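Local coordinates for protein mandelate racemase/muconate lactonizing enzyme (Jannaschia sp., PDB 4J3Z) that probably works as an isomerase or related enzyme of the enolase superfamily, in which a metal-assisted proton abstraction beside a substrate carboxylate is the shared step, at residues Thr60-Gly65 with Ser75-Ser80; Thr264-Phe269 with Ile290-Lys295; Thr339-Ala344 with Asn375-Thr380. All blocks are in the same frame, centred on the assembly; numbering follows the deposited sequence.

Each of the three contacts involves helices, in different parts of an enolase-type fold. Interaction 1 is buried and joins helices 48-62 and 71-80 of the N-terminal region through a histidine ring and an arginine. Interaction 2, partly buried, links two helices of the barrel, with a glutamate meeting a backbone N-H at a helix start. Interaction 3, also partly buried, lays an aromatic ring of helix 340-345 against a histidine just past helix 371-376. Interactions 1 and 2 touch through Ser75 and Glu292, their centres about 17 Å apart, and both reach a second subunit. Interaction 3 lies across the chain's centre from interaction 2, and no other chain of the assembly touches it.

Interaction 1. Residues Thr60-Gly65 with Ser75-Ser80; sequences TRHMRG and SRRAHS
The imidazole of His62 is sandwiched between two pieces of backbone and aliphatic chain. Over one face lies Ala78 CA, 4.3 Å from the centroid of the His62 ring and close to its normal, a CH-pi contact; Arg77 O shares this face, 3.6 Å from His62 CE1. Arg61 CB lies over the centre of the opposite face. The other flat group, the Arg77 guanidinium, is turned 41° from the imidazole and takes His62 O at its edge, near its plane. Arg77 NH1 comes within 2.6 Å of His62 O, but the N-H...O angle of 126° makes this a weak hydrogen bond. The main restraint on the guanidinium is the salt bridge from Arg77 NH2 to Glu66 OE1, to which the weak bond only adds. With CG set anti to the carbonyl carbon (chi1 -84°) and the chain extended to NE, Arg77 slides past His62 in the opposite direction, and its CB lies 3.8 Å from His62 ND1. With an alanine here the backbone carbonyl would remain, but a gap is likely to open between Arg61 CB and Ala78, and Arg77 CB to lose the ring edge at ND1 that it packs against. Behind the contact, Ala78 also packs on Phe95 of helix 89-109, while Arg61 and Arg77 touch a second subunit through Asn382 and Met175 of that chain. The arrangement is helix-helix packing between successive helices 48-62 and 71-80, part of the helical bundle following the three-stranded antiparallel sheet in the N-terminal capping domain of the enolase superfamily.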
loop_
_atom_site.group_PDB
_atom_site.type_symbol
_atom_site.label_atom_id
_atom_site.label_comp_id
_atom_site.label_asym_id
_atom_site.label_seq_id
_atom_site.Cartn_x
_atom_site.Cartn_y
_atom_site.Cartn_z
ATOM N N THR D 60 -37.637 -17.092 -20.321
ATOM C CA THR D 60 -39.021 -16.602 -20.249
ATOM C C THR D 60 -39.113 -15.240 -19.547
ATOM O O THR D 60 -39.827 -14.331 -20.000
ATOM C CB THR D 60 -39.929 -17.638 -19.546
ATOM O OG1 THR D 60 -39.886 -18.880 -20.273
ATOM C CG2 THR D 60 -41.390 -17.151 -19.454
ATOM N N ARG D 61 -38.361 -15.095 -18.460
ATOM C CA ARG D 61 -38.470 -13.920 -17.604
ATOM C C ARG D 61 -37.754 -12.663 -18.124
ATOM O O ARG D 61 -38.123 -11.557 -17.734
ATOM C CB ARG D 61 -37.997 -14.265 -16.195
ATOM C CG ARG D 61 -38.514 -13.338 -15.112
ATOM C CD ARG D 61 -37.969 -13.736 -13.753
ATOM N NE ARG D 61 -38.386 -15.083 -13.360
ATOM C CZ ARG D 61 -39.571 -15.388 -12.840
ATOM N NH1 ARG D 61 -40.487 -14.448 -12.641
ATOM N NH2 ARG D 61 -39.844 -16.644 -12.522
ATOM N N HIS D 62 -36.751 -12.829 -18.997
ATOM C CA HIS D 62 -35.939 -11.694 -19.475
ATOM C C HIS D 62 -35.710 -11.613 -20.985
ATOM O O HIS D 62 -35.239 -10.584 -21.477
ATOM C CB HIS D 62 -34.539 -11.701 -18.847
ATOM C CG HIS D 62 -34.506 -12.028 -17.390
ATOM N ND1 HIS D 62 -34.881 -11.130 -16.415
ATOM C CD2 HIS D 62 -34.085 -13.138 -16.740
ATOM C CE1 HIS D 62 -34.721 -11.686 -15.227
ATOM N NE2 HIS D 62 -34.227 -12.900 -15.397
ATOM N N MET D 63 -35.973 -12.689 -21.721
ATOM C CA MET D 63 -35.446 -12.776 -23.088
ATOM C C MET D 63 -36.476 -12.925 -24.193
ATOM O O MET D 63 -36.326 -12.330 -25.255
ATOM C CB MET D 63 -34.374 -13.860 -23.178
ATOM C CG MET D 63 -33.208 -13.613 -22.236
ATOM S SD MET D 63 -31.875 -14.809 -22.400
ATOM C CE MET D 63 -31.304 -14.448 -24.068
ATOM N N ARG D 64 -37.525 -13.701 -23.952
ATOM C CA ARG D 64 -38.609 -13.817 -24.923
ATOM C C ARG D 64 -39.158 -12.434 -25.300
ATOM O O ARG D 64 -39.283 -11.555 -24.443
ATOM C CB ARG D 64 -39.720 -14.693 -24.352
ATOM C CG ARG D 64 -40.688 -15.178 -25.403
ATOM C CD ARG D 64 -41.651 -16.216 -24.868
ATOM N NE ARG D 64 -42.604 -16.529 -25.924
ATOM C CZ ARG D 64 -43.880 -16.157 -25.948
ATOM N NH1 ARG D 64 -44.408 -15.474 -24.947
ATOM N NH2 ARG D 64 -44.637 -16.508 -26.979
ATOM N N GLY D 65 -39.487 -12.250 -26.576
ATOM C CA GLY D 65 -40.033 -10.986 -27.072
ATOM C C GLY D 65 -39.007 -9.874 -27.230
ATOM O O GLY D 65 -39.357 -8.688 -27.210
ATOM N N SER D 75 -28.427 -9.134 -20.660
ATOM C CA SER D 75 -27.368 -9.447 -19.691
ATOM C C SER D 75 -27.575 -8.727 -18.356
ATOM O O SER D 75 -27.531 -9.361 -17.300
ATOM C CB SER D 75 -25.984 -9.144 -20.267
ATOM O OG SER D 75 -24.993 -9.216 -19.255
ATOM N N ARG D 76 -27.815 -7.415 -18.411
ATOM C CA ARG D 76 -28.160 -6.638 -17.211
ATOM C C ARG D 76 -29.387 -7.209 -16.485
ATOM O O ARG D 76 -29.321 -7.486 -15.291
ATOM C CB ARG D 76 -28.383 -5.159 -17.545
ATOM C CG ARG D 76 -27.139 -4.326 -17.856
ATOM C CD ARG D 76 -26.007 -4.428 -16.835
ATOM N NE ARG D 76 -26.473 -4.322 -15.458
ATOM C CZ ARG D 76 -25.695 -4.213 -14.379
ATOM N NH1 ARG D 76 -24.368 -4.183 -14.477
ATOM N NH2 ARG D 76 -26.261 -4.126 -13.178
ATOM N N ARG D 77 -30.497 -7.381 -17.208
ATOM C CA ARG D 77 -31.698 -8.040 -16.672
ATOM C C ARG D 77 -31.348 -9.374 -15.988
ATOM O O ARG D 77 -31.774 -9.632 -14.857
ATOM C CB ARG D 77 -32.711 -8.310 -17.791
ATOM C CG ARG D 77 -33.649 -7.163 -18.174
ATOM C CD ARG D 77 -34.819 -7.695 -19.010
ATOM N NE ARG D 77 -35.366 -6.693 -19.931
ATOM C CZ ARG D 77 -36.072 -6.952 -21.034
ATOM N NH1 ARG D 77 -36.351 -8.197 -21.398
ATOM N NH2 ARG D 77 -36.499 -5.948 -21.790
ATOM N N ALA D 78 -30.551 -10.208 -16.665
ATOM C CA ALA D 78 -30.262 -11.547 -16.168
ATOM C C ALA D 78 -29.298 -11.540 -14.987
ATOM O O ALA D 78 -29.342 -12.445 -14.150
ATOM C CB ALA D 78 -29.759 -12.441 -17.287
ATOM N N HIS D 79 -28.436 -10.521 -14.936
ATOM C CA HIS D 79 -27.520 -10.277 -13.812
ATOM C C HIS D 79 -28.301 -9.752 -12.616
ATOM O O HIS D 79 -28.082 -10.175 -11.484
ATOM C CB HIS D 79 -26.453 -9.263 -14.241
ATOM C CG HIS D 79 -25.439 -8.926 -13.182
ATOM N ND1 HIS D 79 -24.422 -9.783 -12.822
ATOM C CD2 HIS D 79 -25.258 -7.798 -12.452
ATOM C CE1 HIS D 79 -23.674 -9.209 -11.897
ATOM N NE2 HIS D 79 -24.156 -8.002 -11.658
ATOM N N SER D 80 -29.226 -8.835 -12.881
ATOM C CA SER D 80 -30.010 -8.171 -11.841
ATOM C C SER D 80 -31.268 -8.941 -11.404
ATOM O O SER D 80 -31.949 -8.530 -10.468
ATOM C CB SER D 80 -30.407 -6.777 -12.315
ATOM O OG SER D 80 -29.288 -6.056 -12.815
#

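Interaction 2. Residues Thr264-Phe269 with Ile290-Lys295; sequences TGVTEF and IWEGKK
Glu292 OE2 accepts a hydrogen bond from the backbone N of Val266, 3.2 Å away and fairly straight at 160°, through the anti lone pair of the carboxylate. The same oxygen lies against the valine side chain, 3.3 Å from Val266 CB and 3.5 Å from Val266 CG1, and the two side chains cross at about a right angle. The other branch, Val266 CG2, stands anti to the backbone N and reaches the second helix at its backbone, 3.4 Å from Lys295 O. Glu292 gets its carboxylate there by a bend at chi2 (67°) beyond a CG that is anti to its own N.

Gly265 occupies the N-cap position. From the other helix, Glu292 takes up the N-H of the first helical residue, one of those that a helix start leaves without an intrahelical acceptor, and its negative charge would probably interact favourably with the helix start. One layer out, Glu268 OE1 takes the N-H of Thr264 at 2.8 Å from Thr264 N, tying the residues before the helix to its first turn. Thr264 OG1 bonds to Arg286 O, and the backbone of Gly265 pairs with Ala287. Glu268 OE2 in addition forms a salt bridge with Arg86 of a second subunit.

Helix 266-274 follows strand 257-259, and helix 290-302 comes after strand 279-280, beyond the short helix 284-287. These strands are parallel neighbours in the barrel sheet, so the contact joins adjacent helices on its outside, with Val266 and Phe269 both packing further along on Ile296.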
loop_
_atom_site.group_PDB
_atom_site.type_symbol
_atom_site.label_atom_id
_atom_site.label_comp_id
_atom_site.label_asym_id
_atom_site.label_seq_id
_atom_site.Cartn_x
_atom_site.Cartn_y
_atom_site.Cartn_z
ATOM N N THR D 264 -17.386 -16.223 -12.821
ATOM C CA THR D 264 -18.476 -15.697 -13.622
ATOM C C THR D 264 -18.578 -14.187 -13.433
ATOM O O THR D 264 -18.361 -13.675 -12.334
ATOM C CB THR D 264 -19.816 -16.407 -13.301
ATOM O OG1 THR D 264 -20.786 -16.073 -14.294
ATOM C CG2 THR D 264 -20.362 -16.039 -11.925
ATOM N N GLY D 265 -18.893 -13.473 -14.507
ATOM C CA GLY D 265 -19.052 -12.029 -14.420
ATOM C C GLY D 265 -17.722 -11.304 -14.459
ATOM O O GLY D 265 -16.790 -11.635 -13.720
ATOM N N VAL D 266 -17.646 -10.305 -15.328
ATOM C CA VAL D 266 -16.412 -9.566 -15.587
ATOM C C VAL D 266 -15.803 -8.969 -14.311
ATOM O O VAL D 266 -14.582 -8.820 -14.220
ATOM C CB VAL D 266 -16.626 -8.502 -16.709
ATOM C CG1 VAL D 266 -17.295 -7.235 -16.180
ATOM C CG2 VAL D 266 -15.320 -8.173 -17.416
ATOM N N THR D 267 -16.642 -8.662 -13.317
ATOM C CA THR D 267 -16.169 -8.201 -12.002
ATOM C C THR D 267 -15.306 -9.218 -11.237
ATOM O O THR D 267 -14.385 -8.828 -10.505
ATOM C CB THR D 267 -17.330 -7.744 -11.096
ATOM O OG1 THR D 267 -16.809 -7.063 -9.946
ATOM C CG2 THR D 267 -18.221 -8.937 -10.653
ATOM N N GLU D 268 -15.609 -10.507 -11.384
ATOM C CA GLU D 268 -14.880 -11.548 -10.654
ATOM C C GLU D 268 -13.523 -11.795 -11.290
ATOM O O GLU D 268 -12.520 -11.938 -10.591
ATOM C CB GLU D 268 -15.687 -12.847 -10.577
ATOM C CG GLU D 268 -16.691 -12.889 -9.433
ATOM C CD GLU D 268 -17.442 -14.210 -9.315
ATOM O OE1 GLU D 268 -17.370 -15.073 -10.232
ATOM O OE2 GLU D 268 -18.137 -14.381 -8.294
ATOM N N PHE D 269 -13.507 -11.843 -12.622
ATOM C CA PHE D 269 -12.276 -11.876 -13.388
ATOM C C PHE D 269 -11.366 -10.689 -13.042
ATOM O O PHE D 269 -10.165 -10.878 -12.838
ATOM C CB PHE D 269 -12.597 -11.914 -14.886
ATOM C CG PHE D 269 -13.098 -13.251 -15.361
ATOM C CD1 PHE D 269 -14.445 -13.577 -15.269
ATOM C CD2 PHE D 269 -12.218 -14.190 -15.886
ATOM C CE1 PHE D 269 -14.912 -14.811 -15.693
ATOM C CE2 PHE D 269 -12.678 -15.424 -16.320
ATOM C CZ PHE D 269 -14.028 -15.736 -16.224
ATOM N N ILE D 290 -20.556 -14.757 -24.843
ATOM C CA ILE D 290 -19.559 -14.284 -25.813
ATOM C C ILE D 290 -19.206 -12.799 -25.632
ATOM O O ILE D 290 -18.037 -12.424 -25.736
ATOM C CB ILE D 290 -20.042 -14.546 -27.253
ATOM C CG1 ILE D 290 -20.442 -16.017 -27.411
ATOM C CG2 ILE D 290 -18.982 -14.142 -28.268
ATOM C CD1 ILE D 290 -21.161 -16.338 -28.701
ATOM N N TRP D 291 -20.211 -11.973 -25.344
ATOM C CA TRP D 291 -20.030 -10.528 -25.183
ATOM C C TRP D 291 -19.348 -10.219 -23.862
ATOM O O TRP D 291 -18.435 -9.391 -23.806
ATOM C CB TRP D 291 -21.373 -9.796 -25.298
ATOM C CG TRP D 291 -21.273 -8.300 -25.394
ATOM C CD1 TRP D 291 -21.587 -7.397 -24.418
ATOM C CD2 TRP D 291 -20.834 -7.534 -26.521
ATOM N NE1 TRP D 291 -21.368 -6.113 -24.866
ATOM C CE2 TRP D 291 -20.905 -6.166 -26.152
ATOM C CE3 TRP D 291 -20.391 -7.867 -27.809
ATOM C CZ2 TRP D 291 -20.554 -5.130 -27.027
ATOM C CZ3 TRP D 291 -20.040 -6.843 -28.678
ATOM C CH2 TRP D 291 -20.124 -5.482 -28.281
ATOM N N GLU D 292 -19.772 -10.898 -22.801
ATOM C CA GLU D 292 -19.060 -10.821 -21.532
ATOM C C GLU D 292 -17.607 -11.264 -21.742
ATOM O O GLU D 292 -16.680 -10.589 -21.303
ATOM C CB GLU D 292 -19.780 -11.639 -20.453
ATOM C CG GLU D 292 -19.489 -11.214 -19.010
ATOM C CD GLU D 292 -20.031 -9.827 -18.630
ATOM O OE1 GLU D 292 -20.725 -9.173 -19.455
ATOM O OE2 GLU D 292 -19.750 -9.378 -17.491
ATOM N N GLY D 293 -17.420 -12.376 -22.455
ATOM C CA GLY D 293 -16.083 -12.871 -22.836
ATOM C C GLY D 293 -15.207 -11.792 -23.434
ATOM O O GLY D 293 -14.059 -11.620 -23.017
ATOM N N LYS D 294 -15.758 -11.046 -24.399
ATOM C CA LYS D 294 -15.073 -9.880 -24.973
ATOM C C LYS D 294 -14.671 -8.847 -23.923
ATOM O O LYS D 294 -13.578 -8.273 -23.998
ATOM C CB LYS D 294 -15.933 -9.193 -26.045
ATOM C CG LYS D 294 -15.803 -9.755 -27.449
ATOM C CD LYS D 294 -14.390 -9.633 -28.011
ATOM C CE LYS D 294 -14.067 -8.221 -28.466
ATOM N NZ LYS D 294 -12.725 -8.222 -29.108
ATOM N N LYS D 295 -15.485 -8.633 -22.935
ATOM C CA LYS D 295 -15.095 -7.660 -22.000
ATOM C C LYS D 295 -14.213 -8.152 -20.888
ATOM O O LYS D 295 -13.556 -7.398 -20.275
ATOM C CB LYS D 295 -16.280 -6.831 -21.545
ATOM C CG LYS D 295 -17.430 -7.610 -21.075
ATOM C CD LYS D 295 -18.400 -6.701 -20.426
ATOM C CE LYS D 295 -19.541 -6.327 -21.312
ATOM N NZ LYS D 295 -20.213 -5.162 -20.748
#

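Interaction 3. Residues Thr339-Ala344 with Asn375-Thr380; sequences TPFHEA and NAHRYT
Phe341, the residue of 339-344 that meets His377, sits in the first turn of a helix opened by Thr339. At this N-cap, Thr339 OG1 accepts from His342 N at 3.1 Å with an N-H...O angle of 169°, which fixes the start of the helix from which the phenyl group projects. Phe341 CG is anti to its backbone N (chi1 -172°), and the ring meets the His377 ring coming from the opposite direction. Phe341 CE1 stands over the centre of one imidazole face, 3.4 Å from His377 ND1, and Phe341 CZ lies 3.7 Å from His377 CG. The planes are inclined at 47° and the Phe341 and His377 ring centroids are 4.4 Å apart, an oblique pairing. Trp24, Pro15 and Val12 also adjoin the Phe341 side chain.

Next in the chain, His342 turns to other partners, with NE2 bonded to Ala313 O and its ring meeting Trp24.

His377 is the first residue beyond helix 371-376, and its ND1 is hydrogen-bonded to Ile373 O in that helix. Its backbone pairs with Ala13, just past strand 4-12. The contact thus packs helix 340-345, which follows barrel strand 334-336, against the exit from helix 371-376, where the C-terminal part of the chain meets the N-terminal sheet.

Ring atoms make almost the whole contact, with CE1 of Phe341 set on the face of the imidazole. The bond to a carbonyl oxygen is consistent with a proton on ND1, and the pairing depends on shape and van der Waals packing, with ND1 engaged by Ile373 O of the preceding helix.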
loop_
_atom_site.group_PDB
_atom_site.type_symbol
_atom_site.label_atom_id
_atom_site.label_comp_id
_atom_site.label_asym_id
_atom_site.label_seq_id
_atom_site.Cartn_x
_atom_site.Cartn_y
_atom_site.Cartn_z
ATOM N N THR D 339 -12.855 -34.994 -30.015
ATOM C CA THR D 339 -13.442 -36.325 -30.093
ATOM C C THR D 339 -14.352 -36.467 -31.315
ATOM O O THR D 339 -14.799 -35.460 -31.868
ATOM C CB THR D 339 -14.294 -36.640 -28.853
ATOM O OG1 THR D 339 -15.536 -35.921 -28.934
ATOM C CG2 THR D 339 -13.546 -36.284 -27.574
ATOM N N PRO D 340 -14.627 -37.724 -31.739
ATOM C CA PRO D 340 -15.642 -38.025 -32.756
ATOM C C PRO D 340 -17.040 -37.486 -32.427
ATOM O O PRO D 340 -17.694 -36.883 -33.290
ATOM C CB PRO D 340 -15.666 -39.557 -32.776
ATOM C CG PRO D 340 -14.288 -39.957 -32.362
ATOM C CD PRO D 340 -13.843 -38.922 -31.369
ATOM N N PHE D 341 -17.510 -37.708 -31.200
ATOM C CA PHE D 341 -18.847 -37.257 -30.823
ATOM C C PHE D 341 -19.022 -35.746 -31.009
ATOM O O PHE D 341 -20.054 -35.292 -31.515
ATOM C CB PHE D 341 -19.185 -37.670 -29.395
ATOM C CG PHE D 341 -20.614 -37.396 -29.008
ATOM C CD1 PHE D 341 -21.665 -37.998 -29.699
ATOM C CD2 PHE D 341 -20.910 -36.559 -27.945
ATOM C CE1 PHE D 341 -22.979 -37.764 -29.328
ATOM C CE2 PHE D 341 -22.224 -36.315 -27.575
ATOM C CZ PHE D 341 -23.258 -36.922 -28.270
ATOM N N HIS D 342 -18.010 -34.982 -30.600
ATOM C CA HIS D 342 -17.924 -33.559 -30.903
ATOM C C HIS D 342 -18.186 -33.253 -32.385
ATOM O O HIS D 342 -18.943 -32.337 -32.699
ATOM C CB HIS D 342 -16.551 -33.009 -30.491
ATOM C CG HIS D 342 -16.426 -32.718 -29.026
ATOM N ND1 HIS D 342 -15.890 -33.617 -28.131
ATOM C CD2 HIS D 342 -16.757 -31.620 -28.304
ATOM C CE1 HIS D 342 -15.906 -33.093 -26.917
ATOM N NE2 HIS D 342 -16.421 -31.880 -26.996
ATOM N N GLU D 343 -17.567 -34.016 -33.287
ATOM C CA GLU D 343 -17.722 -33.802 -34.735
ATOM C C GLU D 343 -18.994 -34.452 -35.314
ATOM O O GLU D 343 -19.397 -34.152 -36.440
ATOM C CB GLU D 343 -16.470 -34.296 -35.482
ATOM C CG GLU D 343 -16.363 -33.888 -36.947
ATOM C CD GLU D 343 -16.141 -32.394 -37.161
ATOM O OE1 GLU D 343 -15.515 -31.723 -36.303
ATOM O OE2 GLU D 343 -16.579 -31.893 -38.212
ATOM N N ALA D 344 -19.617 -35.337 -34.541
ATOM C CA ALA D 344 -20.885 -35.958 -34.934
ATOM C C ALA D 344 -22.093 -35.144 -34.471
ATOM O O ALA D 344 -23.074 -35.011 -35.215
ATOM C CB ALA D 344 -20.974 -37.381 -34.386
ATOM N N ASN D 375 -30.796 -36.597 -29.766
ATOM C CA ASN D 375 -31.815 -37.369 -29.040
ATOM C C ASN D 375 -31.364 -38.765 -28.612
ATOM O O ASN D 375 -31.578 -39.164 -27.463
ATOM C CB ASN D 375 -33.127 -37.428 -29.841
ATOM C CG ASN D 375 -33.791 -36.060 -29.976
ATOM O OD1 ASN D 375 -33.704 -35.212 -29.073
ATOM N ND2 ASN D 375 -34.462 -35.839 -31.103
ATOM N N ALA D 376 -30.729 -39.495 -29.529
ATOM C CA ALA D 376 -30.192 -40.830 -29.237
ATOM C C ALA D 376 -29.261 -40.847 -28.021
ATOM O O ALA D 376 -29.121 -41.870 -27.344
ATOM C CB ALA D 376 -29.470 -41.383 -30.462
ATOM N N HIS D 377 -28.626 -39.707 -27.752
ATOM C CA HIS D 377 -27.704 -39.569 -26.623
ATOM C C HIS D 377 -28.264 -38.772 -25.443
ATOM O O HIS D 377 -27.499 -38.351 -24.569
ATOM C CB HIS D 377 -26.414 -38.901 -27.086
ATOM C CG HIS D 377 -25.517 -39.791 -27.883
ATOM N ND1 HIS D 377 -25.641 -39.948 -29.247
ATOM C CD2 HIS D 377 -24.456 -40.547 -27.512
ATOM C CE1 HIS D 377 -24.703 -40.772 -29.679
ATOM N NE2 HIS D 377 -23.971 -41.149 -28.645
ATOM N N ARG D 378 -29.579 -38.556 -25.412
ATOM C CA ARG D 378 -30.200 -37.777 -24.337
ATOM C C ARG D 378 -29.866 -38.303 -22.938
ATOM O O ARG D 378 -29.814 -39.518 -22.707
ATOM C CB ARG D 378 -31.715 -37.644 -24.536
ATOM C CG ARG D 378 -32.522 -38.858 -24.127
ATOM C CD ARG D 378 -33.806 -38.960 -24.931
ATOM N NE ARG D 378 -34.379 -40.297 -24.828
ATOM C CZ ARG D 378 -34.056 -41.321 -25.617
ATOM N NH1 ARG D 378 -33.158 -41.173 -26.582
ATOM N NH2 ARG D 378 -34.634 -42.501 -25.436
ATOM N N TYR D 379 -29.571 -37.390 -22.040
ATOM C CA TYR D 379 -29.215 -37.702 -20.682
ATOM C C TYR D 379 -30.391 -38.204 -19.842
ATOM O O TYR D 379 -31.471 -37.717 -19.976
ATOM C CB TYR D 379 -28.599 -36.458 -20.049
ATOM C CG TYR D 379 -28.077 -36.689 -18.673
ATOM C CD1 TYR D 379 -26.862 -37.258 -18.484
ATOM C CD2 TYR D 379 -28.807 -36.367 -17.579
ATOM C CE1 TYR D 379 -26.386 -37.482 -17.237
ATOM C CE2 TYR D 379 -28.329 -36.594 -16.341
ATOM C CZ TYR D 379 -27.123 -37.164 -16.184
ATOM O OH TYR D 379 -26.621 -37.410 -14.964
ATOM N N THR D 380 -30.181 -39.203 -19.010
ATOM C CA THR D 380 -31.209 -39.613 -18.073
ATOM C C THR D 380 -30.809 -39.787 -16.589
ATOM O O THR D 380 -31.658 -39.808 -15.733
ATOM C CB THR D 380 -31.926 -40.841 -18.640
ATOM O OG1 THR D 380 -33.265 -40.890 -18.153
ATOM C CG2 THR D 380 -31.183 -42.098 -18.323
#